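Local structure of cellulose biosynthesis protein BcsG (Salmonella typhimurium LT2, 5OLT) at residues 50-55 / 137-142; 143-148 / 168-173; 283-288 / 358-363. The protein is required for cellulose biosynthesis, its extramembrane part, present here, being a zinc-binding domain of the alkaline phosphatase family. All blocks are in the same frame, centred on the assembly; numbering follows the deposited sequence. Where two conformers were deposited one is given.

Interaction 1. Residues 50-55 / 137-142; sequences AQLPPD and AKLGFT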
loop_
_atom_site.group_PDB
_atom_site.type_symbol
_atom_site.label_atom_id
_atom_site.label_comp_id
_atom_site.label_asym_id
_atom_site.label_seq_id
_atom_site.Cartn_x
_atom_site.Cartn_y
_atom_site.Cartn_z
ATOM N N ALA A 50 -7.094 15.170 17.561
ATOM C CA ALA A 50 -7.174 14.697 18.930
ATOM C C ALA A 50 -8.438 13.862 19.192
ATOM O O ALA A 50 -8.391 12.836 19.871
ATOM C CB ALA A 50 -7.096 15.889 19.885
ATOM N N GLN A 51 -9.562 14.288 18.624
ATOM C CA GLN A 51 -10.809 13.507 18.688
ATOM C C GLN A 51 -11.607 13.911 17.459
ATOM O O GLN A 51 -11.303 14.923 16.819
ATOM C CB GLN A 51 -11.612 13.732 20.004
ATOM C CG GLN A 51 -12.208 15.126 20.176
ATOM C CD GLN A 51 -11.159 16.228 20.241
ATOM O OE1 GLN A 51 -10.241 16.193 21.065
ATOM N NE2 GLN A 51 -11.286 17.209 19.359
ATOM N N LEU A 52 -12.625 13.118 17.128
ATOM C CA LEU A 52 -13.507 13.474 16.023
ATOM C C LEU A 52 -14.502 14.528 16.480
ATOM O O LEU A 52 -14.928 14.479 17.634
ATOM C CB LEU A 52 -14.246 12.232 15.528
ATOM C CG LEU A 52 -13.368 11.151 14.895
ATOM C CD1 LEU A 52 -14.219 9.961 14.460
ATOM C CD2 LEU A 52 -12.560 11.715 13.734
ATOM N N PRO A 53 -14.868 15.478 15.587
ATOM C CA PRO A 53 -15.901 16.484 15.906
ATOM C C PRO A 53 -17.255 15.811 16.168
ATOM O O PRO A 53 -17.481 14.664 15.728
ATOM C CB PRO A 53 -15.956 17.341 14.636
ATOM C CG PRO A 53 -15.432 16.453 13.552
ATOM C CD PRO A 53 -14.353 15.646 14.212
ATOM N N PRO A 54 -18.172 16.508 16.869
ATOM C CA PRO A 54 -19.420 15.820 17.211
ATOM C C PRO A 54 -20.294 15.493 15.990
ATOM O O PRO A 54 -21.080 14.543 16.044
ATOM C CB PRO A 54 -20.121 16.803 18.188
ATOM C CG PRO A 54 -19.048 17.754 18.621
ATOM C CD PRO A 54 -18.111 17.862 17.464
ATOM N N ASP A 55 -20.106 16.234 14.898
ATOM C CA ASP A 55 -20.833 15.974 13.639
ATOM C C ASP A 55 -20.058 15.092 12.633
ATOM O O ASP A 55 -20.360 15.099 11.417
ATOM C CB ASP A 55 -21.232 17.296 12.989
ATOM C CG ASP A 55 -20.037 18.171 12.666
ATOM O OD1 ASP A 55 -18.909 17.905 13.173
ATOM O OD2 ASP A 55 -20.223 19.123 11.883
ATOM N N ALA A 137 -7.973 3.474 15.745
ATOM C CA ALA A 137 -8.600 2.861 16.937
ATOM C C ALA A 137 -8.847 3.918 18.006
ATOM O O ALA A 137 -9.906 3.907 18.658
ATOM C CB ALA A 137 -7.754 1.747 17.506
ATOM N N LYS A 138 -7.892 4.837 18.162
ATOM C CA LYS A 138 -7.966 5.943 19.129
ATOM C C LYS A 138 -9.184 6.827 18.883
ATOM O O LYS A 138 -9.768 7.377 19.829
ATOM C CB LYS A 138 -6.682 6.790 19.063
ATOM C CG LYS A 138 -5.528 6.231 19.877
ATOM C CD LYS A 138 -4.169 6.792 19.486
ATOM C CE LYS A 138 -4.177 8.294 19.236
ATOM N NZ LYS A 138 -2.782 8.826 19.155
ATOM N N LEU A 139 -9.572 6.936 17.607
ATOM C CA LEU A 139 -10.688 7.777 17.168
ATOM C C LEU A 139 -12.000 7.009 17.051
ATOM O O LEU A 139 -12.970 7.546 16.486
ATOM C CB LEU A 139 -10.348 8.437 15.831
ATOM C CG LEU A 139 -9.229 9.478 15.873
ATOM C CD1 LEU A 139 -8.791 9.814 14.450
ATOM C CD2 LEU A 139 -9.644 10.743 16.605
ATOM N N GLY A 140 -12.038 5.774 17.564
ATOM C CA GLY A 140 -13.282 5.007 17.654
ATOM C C GLY A 140 -13.524 4.038 16.510
ATOM O O GLY A 140 -14.632 3.478 16.388
ATOM N N PHE A 141 -12.512 3.805 15.663
ATOM C CA PHE A 141 -12.672 2.803 14.610
ATOM C C PHE A 141 -12.329 1.411 15.146
ATOM O O PHE A 141 -11.190 1.175 15.601
ATOM C CB PHE A 141 -11.759 3.087 13.408
ATOM C CG PHE A 141 -12.127 4.310 12.610
ATOM C CD1 PHE A 141 -11.878 5.604 13.092
ATOM C CD2 PHE A 141 -12.685 4.171 11.328
ATOM C CE1 PHE A 141 -12.189 6.727 12.335
ATOM C CE2 PHE A 141 -13.005 5.305 10.579
ATOM C CZ PHE A 141 -12.767 6.585 11.082
ATOM N N THR A 142 -13.275 0.487 15.052
ATOM C CA THR A 142 -13.068 -0.909 15.407
ATOM C C THR A 142 -12.018 -1.483 14.444
ATOM O O THR A 142 -12.116 -1.257 13.242
ATOM C CB THR A 142 -14.412 -1.638 15.261
ATOM O OG1 THR A 142 -15.331 -1.073 16.207
ATOM C CG2 THR A 142 -14.306 -3.128 15.563
#
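L139 carries this contact from one side and L52 from the other. They meet where a loop lies over the end of a helix. The L139 side chain can be followed outward. Its CB lies 4.2 Å from CG of L52. CG stands beside the backbone N (chi1 -68°) and carries the branch that reaches the loop. CD2 is the touching tip, 3.7 Å from CA of Q51. The same methyl lies 4.1 Å from O of A50 and also 4.1 Å from CG of L52. This methyl packs on the backbone of Q51 as well as on the L52 side chain. L52 answers at about a right angle. Its CD1 comes to 3.4 Å from O of L139 and ends 4.4 Å from CE1 of F141, oblique to that ring. The contact is purely van der Waals and lies near the surface.

The helix ends here in a Schellman motif. G140, with positive phi, is its C-prime residue, and G140 N bonds A137 O. The turn leads from helix 132-138 straight into strand 142-147. T142 makes backbone hydrogen bonds with R209 and A211, at the start of strand 210-216, and F141 sets its ring edge-to-face with F59. Segment 50-55 belongs to the connection between helix 27-42 and strand 60-66, so the contact rests that connection on the turn between helix 132-138 and strand 142-147.

Interaction 2. Residues 143-148 / 168-173; sequences QHLMMD and SELMNQ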
loop_
_atom_site.group_PDB
_atom_site.type_symbol
_atom_site.label_atom_id
_atom_site.label_comp_id
_atom_site.label_asym_id
_atom_site.label_seq_id
_atom_site.Cartn_x
_atom_site.Cartn_y
_atom_site.Cartn_z
ATOM N N GLN A 143 -11.056 -2.230 14.952
ATOM C CA GLN A 143 -9.977 -2.793 14.143
ATOM C C GLN A 143 -10.267 -4.234 13.789
ATOM O O GLN A 143 -10.724 -5.020 14.616
ATOM C CB GLN A 143 -8.682 -2.692 14.964
ATOM C CG GLN A 143 -7.405 -3.108 14.262
ATOM C CD GLN A 143 -6.227 -2.946 15.213
ATOM O OE1 GLN A 143 -5.775 -3.917 15.860
ATOM N NE2 GLN A 143 -5.763 -1.719 15.351
ATOM N N HIS A 144 -10.042 -4.589 12.520
ATOM C CA HIS A 144 -10.245 -5.960 12.060
ATOM C C HIS A 144 -9.041 -6.385 11.246
ATOM O O HIS A 144 -8.463 -5.580 10.500
ATOM C CB HIS A 144 -11.507 -6.128 11.189
ATOM C CG HIS A 144 -12.798 -5.819 11.891
ATOM N ND1 HIS A 144 -13.322 -6.633 12.868
ATOM C CD2 HIS A 144 -13.715 -4.841 11.688
ATOM C CE1 HIS A 144 -14.481 -6.144 13.275
ATOM N NE2 HIS A 144 -14.737 -5.048 12.584
ATOM N N LEU A 145 -8.709 -7.657 11.371
ATOM C CA LEU A 145 -7.665 -8.287 10.572
ATOM C C LEU A 145 -8.313 -9.446 9.847
ATOM O O LEU A 145 -8.926 -10.293 10.467
ATOM C CB LEU A 145 -6.583 -8.784 11.514
ATOM C CG LEU A 145 -5.467 -9.604 10.883
ATOM C CD1 LEU A 145 -4.701 -8.764 9.849
ATOM C CD2 LEU A 145 -4.544 -10.116 11.990
ATOM N N MET A 146 -8.097 -9.479 8.533
ATOM C CA MET A 146 -8.706 -10.436 7.660
ATOM C C MET A 146 -7.646 -10.932 6.709
ATOM O O MET A 146 -6.805 -10.129 6.241
ATOM C CB MET A 146 -9.798 -9.691 6.882
ATOM C CG MET A 146 -10.739 -10.562 6.117
ATOM S SD MET A 146 -12.267 -9.640 5.821
ATOM C CE MET A 146 -11.857 -8.609 4.438
ATOM N N MET A 147 -7.683 -12.228 6.375
ATOM C CA MET A 147 -6.756 -12.745 5.347
ATOM C C MET A 147 -7.467 -13.786 4.515
ATOM O O MET A 147 -8.462 -14.398 4.974
ATOM C CB MET A 147 -5.494 -13.372 5.975
ATOM C CG MET A 147 -4.672 -12.393 6.794
ATOM S SD MET A 147 -3.058 -13.023 7.265
ATOM C CE MET A 147 -2.494 -11.638 8.277
ATOM N N ASP A 148 -6.960 -14.027 3.305
ATOM C CA ASP A 148 -7.461 -15.158 2.528
ATOM C C ASP A 148 -6.556 -16.386 2.707
ATOM O O ASP A 148 -6.613 -17.325 1.927
ATOM C CB ASP A 148 -7.697 -14.790 1.063
ATOM C CG ASP A 148 -6.440 -14.420 0.331
ATOM O OD1 ASP A 148 -5.336 -14.625 0.848
ATOM O OD2 ASP A 148 -6.569 -13.899 -0.829
ATOM N N SER A 168 -5.184 -8.065 16.820
ATOM C CA SER A 168 -6.586 -8.452 16.615
ATOM C C SER A 168 -6.582 -9.882 16.151
ATOM O O SER A 168 -5.659 -10.314 15.481
ATOM C CB SER A 168 -7.290 -7.619 15.538
ATOM O OG SER A 168 -7.260 -6.253 15.814
ATOM N N GLU A 169 -7.630 -10.617 16.497
ATOM C CA GLU A 169 -7.729 -12.010 16.077
ATOM C C GLU A 169 -8.023 -11.992 14.594
ATOM O O GLU A 169 -8.643 -11.070 14.087
ATOM C CB GLU A 169 -8.833 -12.766 16.840
ATOM C CG GLU A 169 -8.518 -12.996 18.324
ATOM C CD GLU A 169 -7.330 -13.930 18.561
ATOM O OE1 GLU A 169 -7.476 -15.149 18.320
ATOM O OE2 GLU A 169 -6.254 -13.448 18.996
ATOM N N LEU A 170 -7.521 -12.997 13.904
ATOM C CA LEU A 170 -7.839 -13.185 12.515
ATOM C C LEU A 170 -9.347 -13.462 12.382
ATOM O O LEU A 170 -9.882 -14.338 13.101
ATOM C CB LEU A 170 -6.982 -14.332 12.013
ATOM C CG LEU A 170 -7.028 -14.702 10.566
ATOM C CD1 LEU A 170 -6.602 -13.482 9.721
ATOM C CD2 LEU A 170 -6.067 -15.870 10.332
ATOM N N MET A 171 -10.032 -12.756 11.464
ATOM C CA MET A 171 -11.466 -12.976 11.275
ATOM C C MET A 171 -11.732 -14.427 10.893
ATOM O O MET A 171 -10.903 -15.088 10.251
ATOM C CB MET A 171 -12.054 -12.017 10.245
ATOM C CG MET A 171 -12.149 -10.594 10.769
ATOM S SD MET A 171 -12.968 -9.424 9.671
ATOM C CE MET A 171 -14.479 -10.310 9.246
ATOM N N ASN A 172 -12.875 -14.929 11.353
ATOM C CA ASN A 172 -13.267 -16.313 11.127
ATOM C C ASN A 172 -13.142 -16.715 9.642
ATOM O O ASN A 172 -13.704 -16.050 8.773
ATOM C CB ASN A 172 -14.713 -16.496 11.586
ATOM C CG ASN A 172 -15.232 -17.910 11.353
ATOM O OD1 ASN A 172 -14.486 -18.886 11.463
ATOM N ND2 ASN A 172 -16.528 -18.021 11.038
ATOM N N GLN A 173 -12.439 -17.811 9.407
ATOM C CA GLN A 173 -12.261 -18.388 8.084
ATOM C C GLN A 173 -13.025 -19.709 7.891
ATOM O O GLN A 173 -12.978 -20.291 6.809
ATOM C CB GLN A 173 -10.768 -18.611 7.845
ATOM C CG GLN A 173 -10.008 -17.283 7.737
ATOM C CD GLN A 173 -8.519 -17.473 7.602
ATOM O OE1 GLN A 173 -7.938 -18.403 8.164
ATOM N NE2 GLN A 173 -7.876 -16.547 6.911
HETATM O O HOH W 1 -10.038 -9.007 13.622
HETATM O O HOH W 2 -9.700 -13.766 7.907
#
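The CA atoms of L145 and L170 are 5.3 Å apart, and the two segments run in nearly the same direction, 32° apart. One direct backbone hydrogen bond joins them, from M171 N to L145 O at 2.9 Å. The donor sits nearly along the C=O axis (165°). On either side of it a water bridges the two backbones. One accepts from L145 N and donates to E169 O. The other accepts from M147 N and donates to M171 O. Segment 168-173 thus follows the strand without becoming a regular strand itself.

Side chains close both ends. S168 OG donates to Q143 OE1 at 2.8 Å, in the carbonyl plane and on a lone pair. Q143 reaches it with an extended chain, CG anti to the backbone N. At the other end Q173 NE2 donates to M147 O at 3.0 Å. The oxygen lies close to the amide plane of Q173, while NE2 stands 61° out of the carbonyl plane. The same NE2 also bonds H149 O.

Between these bonds the packing is mostly apolar. CD1 of L170 lies 3.7 Å from CG of M147, the two side chains crossing at about a right angle, and 4.2 Å from CG of L145. In the conformer given, SD of M171 is 3.9 Å from CB of H144 and oblique to the imidazole ring.

Strand 142-147 is an outermost strand of the mixed central sheet, as fits an alkaline phosphatase-like fold. Strand 210-216 flanks it within the sheet, and segment 168-173 lines its other edge. The strand leads to D148, whose OD1 accepts from L217 N and whose side chain is about 10 Å from the zinc ion.

Interaction 3. Residues 283-288 / 358-363; sequences DIPSPS and ANAVVI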
loop_
_atom_site.group_PDB
_atom_site.type_symbol
_atom_site.label_atom_id
_atom_site.label_comp_id
_atom_site.label_asym_id
_atom_site.label_seq_id
_atom_site.Cartn_x
_atom_site.Cartn_y
_atom_site.Cartn_z
ATOM N N ASP A 283 14.915 -11.018 -4.636
ATOM C CA ASP A 283 15.735 -10.685 -3.460
ATOM C C ASP A 283 16.293 -9.278 -3.495
ATOM O O ASP A 283 16.656 -8.735 -2.443
ATOM C CB ASP A 283 16.844 -11.734 -3.277
ATOM C CG ASP A 283 16.232 -13.110 -3.066
ATOM O OD1 ASP A 283 15.365 -13.271 -2.143
ATOM O OD2 ASP A 283 16.503 -13.979 -3.885
ATOM N N ILE A 284 16.388 -8.701 -4.688
ATOM C CA ILE A 284 16.755 -7.293 -4.833
ATOM C C ILE A 284 15.487 -6.519 -5.174
ATOM O O ILE A 284 14.785 -6.867 -6.121
ATOM C CB ILE A 284 17.838 -7.095 -5.904
ATOM C CG1 ILE A 284 19.119 -7.919 -5.552
ATOM C CG2 ILE A 284 18.160 -5.617 -6.080
ATOM C CD1 ILE A 284 19.767 -7.529 -4.226
ATOM N N PRO A 285 15.156 -5.480 -4.385
ATOM C CA PRO A 285 13.861 -4.774 -4.596
ATOM C C PRO A 285 13.987 -3.739 -5.719
ATOM O O PRO A 285 14.126 -2.524 -5.493
ATOM C CB PRO A 285 13.584 -4.167 -3.227
ATOM C CG PRO A 285 14.971 -3.857 -2.703
ATOM C CD PRO A 285 15.854 -5.004 -3.170
ATOM N N SER A 286 14.020 -4.261 -6.943
ATOM C CA SER A 286 14.181 -3.432 -8.126
ATOM C C SER A 286 12.983 -2.522 -8.367
ATOM O O SER A 286 11.890 -2.793 -7.864
ATOM C CB SER A 286 14.360 -4.352 -9.330
ATOM O OG SER A 286 13.113 -4.973 -9.599
ATOM N N PRO A 287 13.171 -1.476 -9.196
ATOM C CA PRO A 287 12.065 -0.576 -9.503
ATOM C C PRO A 287 10.882 -1.326 -10.111
ATOM O O PRO A 287 9.735 -1.030 -9.770
ATOM C CB PRO A 287 12.692 0.399 -10.498
ATOM C CG PRO A 287 14.120 0.485 -10.071
ATOM C CD PRO A 287 14.462 -0.951 -9.702
ATOM N N SER A 288 11.145 -2.293 -10.970
ATOM C CA SER A 288 10.064 -3.065 -11.577
ATOM C C SER A 288 9.231 -3.786 -10.513
ATOM O O SER A 288 7.984 -3.858 -10.599
ATOM C CB SER A 288 10.706 -4.057 -12.535
ATOM O OG SER A 288 9.767 -4.873 -13.172
ATOM N N ALA A 358 16.674 -6.697 4.089
ATOM C CA ALA A 358 17.764 -6.730 5.095
ATOM C C ALA A 358 19.128 -6.463 4.492
ATOM O O ALA A 358 19.955 -5.758 5.086
ATOM C CB ALA A 358 17.790 -8.040 5.863
ATOM N N ASN A 359 19.329 -6.954 3.277
ATOM C CA ASN A 359 20.673 -6.951 2.733
ATOM C C ASN A 359 20.949 -5.990 1.594
ATOM O O ASN A 359 22.056 -5.917 1.088
ATOM C CB ASN A 359 20.992 -8.375 2.254
ATOM C CG ASN A 359 21.102 -9.381 3.382
ATOM O OD1 ASN A 359 20.117 -10.006 3.806
ATOM N ND2 ASN A 359 22.335 -9.602 3.828
ATOM N N ALA A 360 19.928 -5.256 1.166
ATOM C CA ALA A 360 20.057 -4.487 -0.059
ATOM C C ALA A 360 19.202 -3.249 0.011
ATOM O O ALA A 360 18.082 -3.288 0.548
ATOM C CB ALA A 360 19.618 -5.332 -1.250
ATOM N N VAL A 361 19.747 -2.159 -0.538
ATOM C CA VAL A 361 18.976 -0.908 -0.754
ATOM C C VAL A 361 19.034 -0.569 -2.241
ATOM O O VAL A 361 20.090 -0.707 -2.882
ATOM C CB VAL A 361 19.572 0.279 0.057
ATOM C CG1 VAL A 361 18.708 1.509 -0.105
ATOM C CG2 VAL A 361 19.708 -0.024 1.569
ATOM N N VAL A 362 17.879 -0.163 -2.785
ATOM C CA VAL A 362 17.801 0.279 -4.167
ATOM C C VAL A 362 17.269 1.709 -4.127
ATOM O O VAL A 362 16.273 2.002 -3.448
ATOM C CB VAL A 362 16.864 -0.611 -5.006
ATOM C CG1 VAL A 362 16.652 -0.025 -6.389
ATOM C CG2 VAL A 362 17.468 -1.999 -5.122
ATOM N N ILE A 363 17.912 2.582 -4.896
ATOM C CA ILE A 363 17.458 3.982 -5.057
ATOM C C ILE A 363 17.480 4.374 -6.519
ATOM O O ILE A 363 18.106 3.698 -7.348
ATOM C CB ILE A 363 18.322 4.997 -4.243
ATOM C CG1 ILE A 363 19.737 5.132 -4.837
ATOM C CG2 ILE A 363 18.350 4.553 -2.765
ATOM C CD1 ILE A 363 20.631 6.160 -4.126
#
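V362, P285 and A360 carry the buried contact, in which an inverse gamma turn lies against a strand of a small antiparallel sheet. P285 is the centre of the turn, which is closed by S286 N bonding I284 O at 2.8 Å. V362 and A360 project from the same face of strand 360-365 toward it.

V362 is gripped through both methyls. CG1 is anti to the backbone N (chi1 172°) and lies 4.1 Å from CD of P287. CG2 meets CG2 of I284 at 3.8 Å and CD of P285 at 3.9 Å. The proline ring and the valine lie alongside, pointing opposite ways. A360 offers CB alone, which takes CD1 of I284 at 3.7 Å and CD of P285 at 4.2 Å.

V361 and I363 point away and pack on helix 27-42, so the strand is held between that helix and the turn. S286 is the N-cap of helix 287-290, its OG accepting from I289 N. The side chain of P285 lies about 12 Å from the zinc ion. The closest approach is by a backbone atom: O of P285 sits 3.4 Å from both CB and CG2 of V362.

How the interactions relate
The three contacts follow one another along the chain and none nests or crosses. Interaction 1 closes the first loop, 81 residues that include strands 60-66 and 90-96 and the zinc ligands C67 and S102. Its second segment runs directly into the first segment of interaction 2, so turn and edge strand are continuous. Interaction 2 closes a short loop of 19 residues with helix 156-162. The chain then supplies E266 and H267 to the zinc before interaction 3 closes 69 residues, joining segment 283-288 to the C-terminal antiparallel sheet. Interactions 1 and 3 lie on opposite sides of the chain's centre, their own centres 38 Å apart.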